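Local coordinates for methionine gamma-lyase (Trichomonas vaginalis, PDB 1PFF), which belongs to the Cys/Met metabolism family of PLP-dependent enzymes, part of the aminotransferase-like clan built on the type I fold, at residues A18-M23 and T177-S182; I138-A143 and G156-R161. All coordinates share one frame; numbering follows the deposited sequence.

Contact 1: A18-M23 and T177-S182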
ATOM      1  N   ALA A  18      -2.353  -9.868 -16.496  1.00 14.00           N
ATOM      2  CA  ALA A  18      -2.374 -10.151 -15.068  1.00 13.91           C
ATOM      3  C   ALA A  18      -3.818 -10.257 -14.568  1.00 13.73           C
ATOM      4  O   ALA A  18      -4.700  -9.546 -15.061  1.00 14.62           O
ATOM      5  CB  ALA A  18      -1.612  -9.074 -14.302  1.00 13.77           C
ATOM      6  N   THR A  19      -4.048 -11.153 -13.609  1.00 13.18           N
ATOM      7  CA  THR A  19      -5.382 -11.403 -13.046  1.00 12.48           C
ATOM      8  C   THR A  19      -5.389 -11.438 -11.516  1.00 12.61           C
ATOM      9  O   THR A  19      -4.334 -11.401 -10.872  1.00 12.23           O
ATOM     10  CB  THR A  19      -5.955 -12.748 -13.536  1.00 12.96           C
ATOM     11  OG1 THR A  19      -5.103 -13.810 -13.086  1.00 12.10           O
ATOM     12  CG2 THR A  19      -5.947 -12.851 -15.077  1.00 12.16           C
ATOM     13  N   ALA A  20      -6.590 -11.560 -10.945  1.00 12.03           N
ATOM     14  CA  ALA A  20      -6.793 -11.536  -9.498  1.00 11.90           C
ATOM     15  C   ALA A  20      -6.276 -12.774  -8.792  1.00 11.79           C
ATOM     16  O   ALA A  20      -6.039 -12.749  -7.576  1.00 11.77           O
ATOM     17  CB  ALA A  20      -8.260 -11.368  -9.189  1.00 11.81           C
ATOM     18  N   SER A  21      -6.145 -13.870  -9.542  1.00 11.48           N
ATOM     19  CA  SER A  21      -5.717 -15.143  -8.976  1.00 11.32           C
ATOM     20  C   SER A  21      -5.340 -16.109 -10.073  1.00 11.33           C
ATOM     21  O   SER A  21      -5.640 -15.872 -11.248  1.00 10.72           O
ATOM     22  CB  SER A  21      -6.834 -15.770  -8.128  1.00 11.46           C
ATOM     23  OG  SER A  21      -7.867 -16.279  -8.959  1.00 10.69           O
ATOM     24  N   GLY A  22      -4.707 -17.211  -9.679  1.00 11.62           N
ATOM     25  CA  GLY A  22      -4.398 -18.298 -10.605  1.00 12.28           C
ATOM     26  C   GLY A  22      -5.661 -18.868 -11.235  1.00 12.68           C
ATOM     27  O   GLY A  22      -5.692 -19.119 -12.433  1.00 12.70           O
ATOM     28  N   MET A  23      -6.711 -19.050 -10.438  1.00 13.09           N
ATOM     29  CA  MET A  23      -8.007 -19.485 -10.973  1.00 13.64           C
ATOM     30  C   MET A  23      -8.571 -18.464 -11.977  1.00 12.85           C
ATOM     31  O   MET A  23      -9.122 -18.836 -13.015  1.00 11.24           O
ATOM     32  CB  MET A  23      -9.003 -19.751  -9.831  1.00 14.72           C
ATOM     33  CG  MET A  23     -10.344 -20.331 -10.287  1.00 19.68           C
ATOM     34  SD  MET A  23     -10.227 -22.040 -10.915  1.00 29.45           S
ATOM     35  CE  MET A  23     -10.212 -21.763 -12.622  1.00 28.90           C
ATOM     36  N   THR A 177     -15.094 -12.888 -16.021  1.00 12.66           N
ATOM     37  CA  THR A 177     -14.675 -13.197 -14.647  1.00 11.68           C
ATOM     38  C   THR A 177     -14.637 -11.977 -13.736  1.00 11.72           C
ATOM     39  O   THR A 177     -14.818 -12.106 -12.525  1.00 11.62           O
ATOM     40  CB  THR A 177     -13.276 -13.831 -14.636  1.00 11.43           C
ATOM     41  OG1 THR A 177     -12.333 -12.895 -15.163  1.00 10.97           O
ATOM     42  CG2 THR A 177     -13.194 -15.043 -15.577  1.00 11.38           C
ATOM     43  N   GLY A 178     -14.345 -10.809 -14.306  1.00 11.47           N
ATOM     44  CA  GLY A 178     -14.021  -9.639 -13.511  1.00 11.70           C
ATOM     45  C   GLY A 178     -12.797  -9.850 -12.622  1.00 11.95           C
ATOM     46  O   GLY A 178     -12.644  -9.160 -11.627  1.00 11.44           O
ATOM     47  N   ALA A 179     -11.935 -10.808 -12.973  1.00 11.92           N
ATOM     48  CA  ALA A 179     -10.762 -11.142 -12.143  1.00 12.50           C
ATOM     49  C   ALA A 179      -9.578 -10.208 -12.406  1.00 13.28           C
ATOM     50  O   ALA A 179      -8.519 -10.634 -12.891  1.00 14.12           O
ATOM     51  CB  ALA A 179     -10.363 -12.615 -12.324  1.00 12.10           C
ATOM     52  N   ILE A 180      -9.770  -8.935 -12.070  1.00 13.73           N
ATOM     53  CA  ILE A 180      -8.768  -7.887 -12.277  1.00 14.31           C
ATOM     54  C   ILE A 180      -7.748  -7.918 -11.141  1.00 14.17           C
ATOM     55  O   ILE A 180      -8.131  -8.070  -9.989  1.00 13.73           O
ATOM     56  CB  ILE A 180      -9.466  -6.493 -12.322  1.00 14.52           C
ATOM     57  CG1 ILE A 180     -10.557  -6.470 -13.412  1.00 16.67           C
ATOM     58  CG2 ILE A 180      -8.437  -5.376 -12.555  1.00 16.18           C
ATOM     59  CD1 ILE A 180     -11.442  -5.216 -13.405  1.00 19.78           C
ATOM     60  N   ILE A 181      -6.463  -7.752 -11.462  1.00 14.70           N
ATOM     61  CA  ILE A 181      -5.409  -7.709 -10.434  1.00 15.20           C
ATOM     62  C   ILE A 181      -5.425  -6.375  -9.679  1.00 15.85           C
ATOM     63  O   ILE A 181      -5.703  -5.324 -10.261  1.00 15.47           O
ATOM     64  CB  ILE A 181      -3.991  -7.973 -11.058  1.00 15.24           C
ATOM     65  CG1 ILE A 181      -2.983  -8.358  -9.966  1.00 15.02           C
ATOM     66  CG2 ILE A 181      -3.508  -6.776 -11.882  1.00 15.31           C
ATOM     67  CD1 ILE A 181      -1.597  -8.798 -10.480  1.00 14.68           C
ATOM     68  N   SER A 182      -5.140  -6.430  -8.380  1.00 16.98           N
ATOM     69  CA  SER A 182      -4.942  -5.222  -7.591  1.00 17.92           C
ATOM     70  C   SER A 182      -3.631  -4.563  -8.016  1.00 18.71           C
ATOM     71  O   SER A 182      -2.620  -5.243  -8.151  1.00 18.66           O
ATOM     72  CB  SER A 182      -4.893  -5.573  -6.105  1.00 17.96           C
ATOM     73  OG  SER A 182      -4.280  -4.543  -5.354  1.00 18.43           O
TER
HETATM   74  O   HOH W   1      -6.180  -7.367 -14.354  1.00 22.40           O
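The bond from A20 N to A179 O, 2.9 Å long, reaches the carbonyl from above, the nitrogen standing 65° out of the carbonyl plane. The C=O...N angle is only 115°, so the donor misses the lone pairs. A179 presents that oxygen from the centre of an inverse gamma turn, whose own closing bond, I180 N to G178 O, is weak. Just before it, T177 OG1 accepts from A179 N in an ST turn. This bend between helix 162-177 and helix 183-216 lies against the end of strand 15-19, an outermost strand of the seven-stranded sheet in this type I fold.

A179 O is also approached by T19 CA at 3.2 Å, a bent CA-H...O contact. The methyl groups A20 CB and A179 CB meet at 4.0 Å. With I181 CG1 anti to its backbone N (chi1 -162°), the chain of I181 lies along the T19 carbonyl; CG1 comes within 3.5 Å of T19 O while CG2 and CD1 both touch A18 CB. L3 of helix 2-11 adds to this apolar patch.

The same elements face the second subunit. S21 OG, which caps G24 N, also bonds to G178 O of the second subunit, and A20 packs on the A20 of that chain. Within the first segment, T19 OG1 donates to S21 O at 2.8 Å across the turn into helix 22-33. A water bridges the two backbones, donating to A18 O at 2.7 Å and accepting from I181 N at 2.9 Å.

Contact 2: I138-A143 and G156-R161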
ATOM      1  N   ILE A 138      -1.091 -20.979 -24.785  1.00 11.40           N
ATOM      2  CA  ILE A 138      -1.313 -20.128 -23.621  1.00 10.75           C
ATOM      3  C   ILE A 138      -0.658 -20.758 -22.396  1.00 10.99           C
ATOM      4  O   ILE A 138      -0.822 -21.960 -22.144  1.00 10.85           O
ATOM      5  CB  ILE A 138      -2.845 -19.964 -23.352  1.00 10.61           C
ATOM      6  CG1 ILE A 138      -3.569 -19.374 -24.573  1.00  9.91           C
ATOM      7  CG2 ILE A 138      -3.078 -19.100 -22.101  1.00 11.93           C
ATOM      8  CD1 ILE A 138      -5.091 -19.213 -24.381  1.00 10.79           C
ATOM      9  N   VAL A 139       0.055 -19.942 -21.624  1.00 10.61           N
ATOM     10  CA  VAL A 139       0.605 -20.364 -20.343  1.00 10.62           C
ATOM     11  C   VAL A 139      -0.075 -19.565 -19.230  1.00 10.69           C
ATOM     12  O   VAL A 139      -0.237 -18.345 -19.355  1.00 10.85           O
ATOM     13  CB  VAL A 139       2.133 -20.146 -20.285  1.00 10.61           C
ATOM     14  CG1 VAL A 139       2.670 -20.327 -18.866  1.00 11.46           C
ATOM     15  CG2 VAL A 139       2.844 -21.112 -21.221  1.00 11.94           C
ATOM     16  N   VAL A 140      -0.488 -20.259 -18.173  1.00 10.67           N
ATOM     17  CA  VAL A 140      -1.072 -19.631 -16.989  1.00 10.74           C
ATOM     18  C   VAL A 140      -0.222 -19.869 -15.730  1.00 11.27           C
ATOM     19  O   VAL A 140       0.461 -20.888 -15.612  1.00 10.98           O
ATOM     20  CB  VAL A 140      -2.551 -20.064 -16.745  1.00 10.94           C
ATOM     21  CG1 VAL A 140      -3.455 -19.620 -17.945  1.00  9.80           C
ATOM     22  CG2 VAL A 140      -2.670 -21.573 -16.470  1.00 10.96           C
ATOM     23  N   HIS A 141      -0.301 -18.924 -14.797  1.00 11.72           N
ATOM     24  CA  HIS A 141       0.397 -19.006 -13.520  1.00 12.77           C
ATOM     25  C   HIS A 141      -0.505 -18.561 -12.384  1.00 13.70           C
ATOM     26  O   HIS A 141      -1.312 -17.650 -12.550  1.00 13.95           O
ATOM     27  CB  HIS A 141       1.584 -18.039 -13.518  1.00 12.04           C
ATOM     28  CG  HIS A 141       2.718 -18.449 -14.400  1.00 11.54           C
ATOM     29  ND1 HIS A 141       3.726 -19.294 -13.978  1.00 10.68           N
ATOM     30  CD2 HIS A 141       3.042 -18.080 -15.663  1.00 11.15           C
ATOM     31  CE1 HIS A 141       4.597 -19.458 -14.957  1.00  9.54           C
ATOM     32  NE2 HIS A 141       4.208 -18.729 -15.989  1.00 10.60           N
ATOM     33  N   SER A 142      -0.342 -19.195 -11.229  1.00 14.58           N
ATOM     34  CA  SER A 142      -0.669 -18.557  -9.973  1.00 16.56           C
ATOM     35  C   SER A 142       0.619 -17.887  -9.527  1.00 17.75           C
ATOM     36  O   SER A 142       1.618 -18.565  -9.252  1.00 17.33           O
ATOM     37  CB  SER A 142      -1.115 -19.570  -8.925  1.00 16.17           C
ATOM     38  OG  SER A 142      -1.175 -18.946  -7.655  1.00 18.84           O
ATOM     39  N   ALA A 143       0.591 -16.559  -9.475  1.00 19.31           N
ATOM     40  CA  ALA A 143       1.757 -15.751  -9.103  1.00 21.58           C
ATOM     41  C   ALA A 143       2.146 -15.946  -7.644  1.00 23.11           C
ATOM     42  O   ALA A 143       3.261 -15.612  -7.245  1.00 23.35           O
ATOM     43  CB  ALA A 143       1.485 -14.287  -9.386  1.00 21.28           C
ATOM     44  N   GLY A 156      -2.701 -13.886 -10.640  1.00 15.81           N
ATOM     45  CA  GLY A 156      -2.465 -14.841 -11.709  1.00 14.10           C
ATOM     46  C   GLY A 156      -1.886 -14.140 -12.918  1.00 13.16           C
ATOM     47  O   GLY A 156      -1.876 -12.908 -12.984  1.00 12.77           O
ATOM     48  N   LEU A 157      -1.403 -14.926 -13.875  1.00 12.05           N
ATOM     49  CA  LEU A 157      -0.833 -14.373 -15.097  1.00 12.05           C
ATOM     50  C   LEU A 157      -1.202 -15.260 -16.272  1.00 11.78           C
ATOM     51  O   LEU A 157      -1.220 -16.474 -16.132  1.00 11.86           O
ATOM     52  CB  LEU A 157       0.690 -14.279 -14.973  1.00 12.03           C
ATOM     53  CG  LEU A 157       1.246 -13.384 -13.856  1.00 12.36           C
ATOM     54  CD1 LEU A 157       2.653 -13.797 -13.546  1.00 14.61           C
ATOM     55  CD2 LEU A 157       1.184 -11.922 -14.258  1.00 12.53           C
ATOM     56  N   VAL A 158      -1.519 -14.641 -17.406  1.00 11.72           N
ATOM     57  CA  VAL A 158      -1.754 -15.350 -18.667  1.00 12.66           C
ATOM     58  C   VAL A 158      -0.791 -14.804 -19.731  1.00 13.00           C
ATOM     59  O   VAL A 158      -0.756 -13.590 -19.959  1.00 13.85           O
ATOM     60  CB  VAL A 158      -3.216 -15.149 -19.192  1.00 12.52           C
ATOM     61  CG1 VAL A 158      -3.477 -15.988 -20.424  1.00 12.48           C
ATOM     62  CG2 VAL A 158      -4.239 -15.479 -18.131  1.00 11.72           C
ATOM     63  N   CYS A 159      -0.037 -15.689 -20.383  1.00 13.05           N
ATOM     64  CA  CYS A 159       0.911 -15.298 -21.421  1.00 13.98           C
ATOM     65  C   CYS A 159       0.598 -15.985 -22.739  1.00 13.61           C
ATOM     66  O   CYS A 159       0.413 -17.205 -22.778  1.00 13.53           O
ATOM     67  CB  CYS A 159       2.333 -15.671 -21.014  1.00 14.58           C
ATOM     68  SG  CYS A 159       2.805 -14.983 -19.421  1.00 19.81           S
ATOM     69  N   SER A 160       0.570 -15.210 -23.821  1.00 13.56           N
ATOM     70  CA  SER A 160       0.223 -15.744 -25.141  1.00 13.47           C
ATOM     71  C   SER A 160       0.540 -14.722 -26.235  1.00 14.03           C
ATOM     72  O   SER A 160       1.192 -13.697 -25.969  1.00 14.30           O
ATOM     73  CB  SER A 160      -1.267 -16.144 -25.176  1.00 13.36           C
ATOM     74  OG  SER A 160      -1.563 -16.977 -26.294  1.00 12.63           O
ATOM     75  N   ARG A 161       0.088 -15.015 -27.457  1.00 14.07           N
ATOM     76  CA  ARG A 161       0.146 -14.074 -28.581  1.00 15.31           C
ATOM     77  C   ARG A 161      -0.691 -12.845 -28.254  1.00 14.80           C
ATOM     78  O   ARG A 161      -1.662 -12.945 -27.495  1.00 14.22           O
ATOM     79  CB  ARG A 161      -0.433 -14.708 -29.852  1.00 15.36           C
ATOM     80  CG  ARG A 161       0.003 -16.126 -30.133  1.00 19.76           C
ATOM     81  CD  ARG A 161      -0.282 -16.611 -31.549  1.00 23.64           C
ATOM     82  NE  ARG A 161      -1.656 -16.355 -31.987  1.00 27.45           N
ATOM     83  CZ  ARG A 161      -2.621 -17.271 -32.046  1.00 30.11           C
ATOM     84  NH1 ARG A 161      -2.392 -18.526 -31.674  1.00 30.41           N
ATOM     85  NH2 ARG A 161      -3.832 -16.926 -32.474  1.00 31.50           N
TER
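I138 lays its CG2 methyl against CG1 of V158, 3.6 Å away, the two branched side chains meeting at a slant. In V158, CG1 is anti to the backbone N (chi1 -175°), which turns it toward I138, while CG2 faces V140 CG1 at a looser 4.2 Å. Helices 22-33 and 162-177 cover this face: S29 and A25 of the former touch V158, and I164 of the latter touches I138.

The backbone geometry defines an antiparallel strand pair, with segment axes 4.6 Å apart and N-to-C directions at 169°. Strand 156-160 runs against its neighbours on both sides, the reversed strand of the mixed sheet expected in the large domain of type I PLP-dependent enzymes. V139 and C159 form a hydrogen-bonded pair with near-linear bonds. At the next such pair, H141 with L157, both bonds are more bent; L157 O accepts from H141 N at 2.9 Å, with V140 CA in a weaker CA-H...O contact at 3.3 Å.

On the other face, H141 CB and L157 CB stand abreast at 4.1 Å, and A143 CB closes on L157 CD1. Helix 2-11 packs there through I7 and E11, with E11 OE1 bonded to H141 NE2. At the far end S160 OG passes 3.6 Å from I138 CG1, but its polar partner is D137 O.

The four backbone bonds serve V139, H141, L157 and C159; I138 and V140 turn their backbone groups to strand 116-120 and N121. Side-chain polarity is met by residues beyond the two strands: H141 is buried, and the bond from NE2 to E11 OE1 would tend to hold the ring's rotation.

How the contacts relate
Contact 1 and contact 2 have centres 11 Å apart and are joined through one mixed sheet in which strands 15-19 and 156-160 are neighbours. A probable hydrogen bond from T19 N to G156 O, 2.9 Å, links them directly, and G22 CA packs on S142 CB at 3.9 Å. Along the chain the order is 18-23, 138-143, 156-161, 177-182, so both strands of contact 2 fall between the two segments of contact 1 in sequence. Helix 162-177 runs from the end of the reversed strand to the 177-182 bend. Contact 1 lies at the sheet's outermost strand within this chain, and the residues just after that strand, with the 177-182 bend, meet the second subunit.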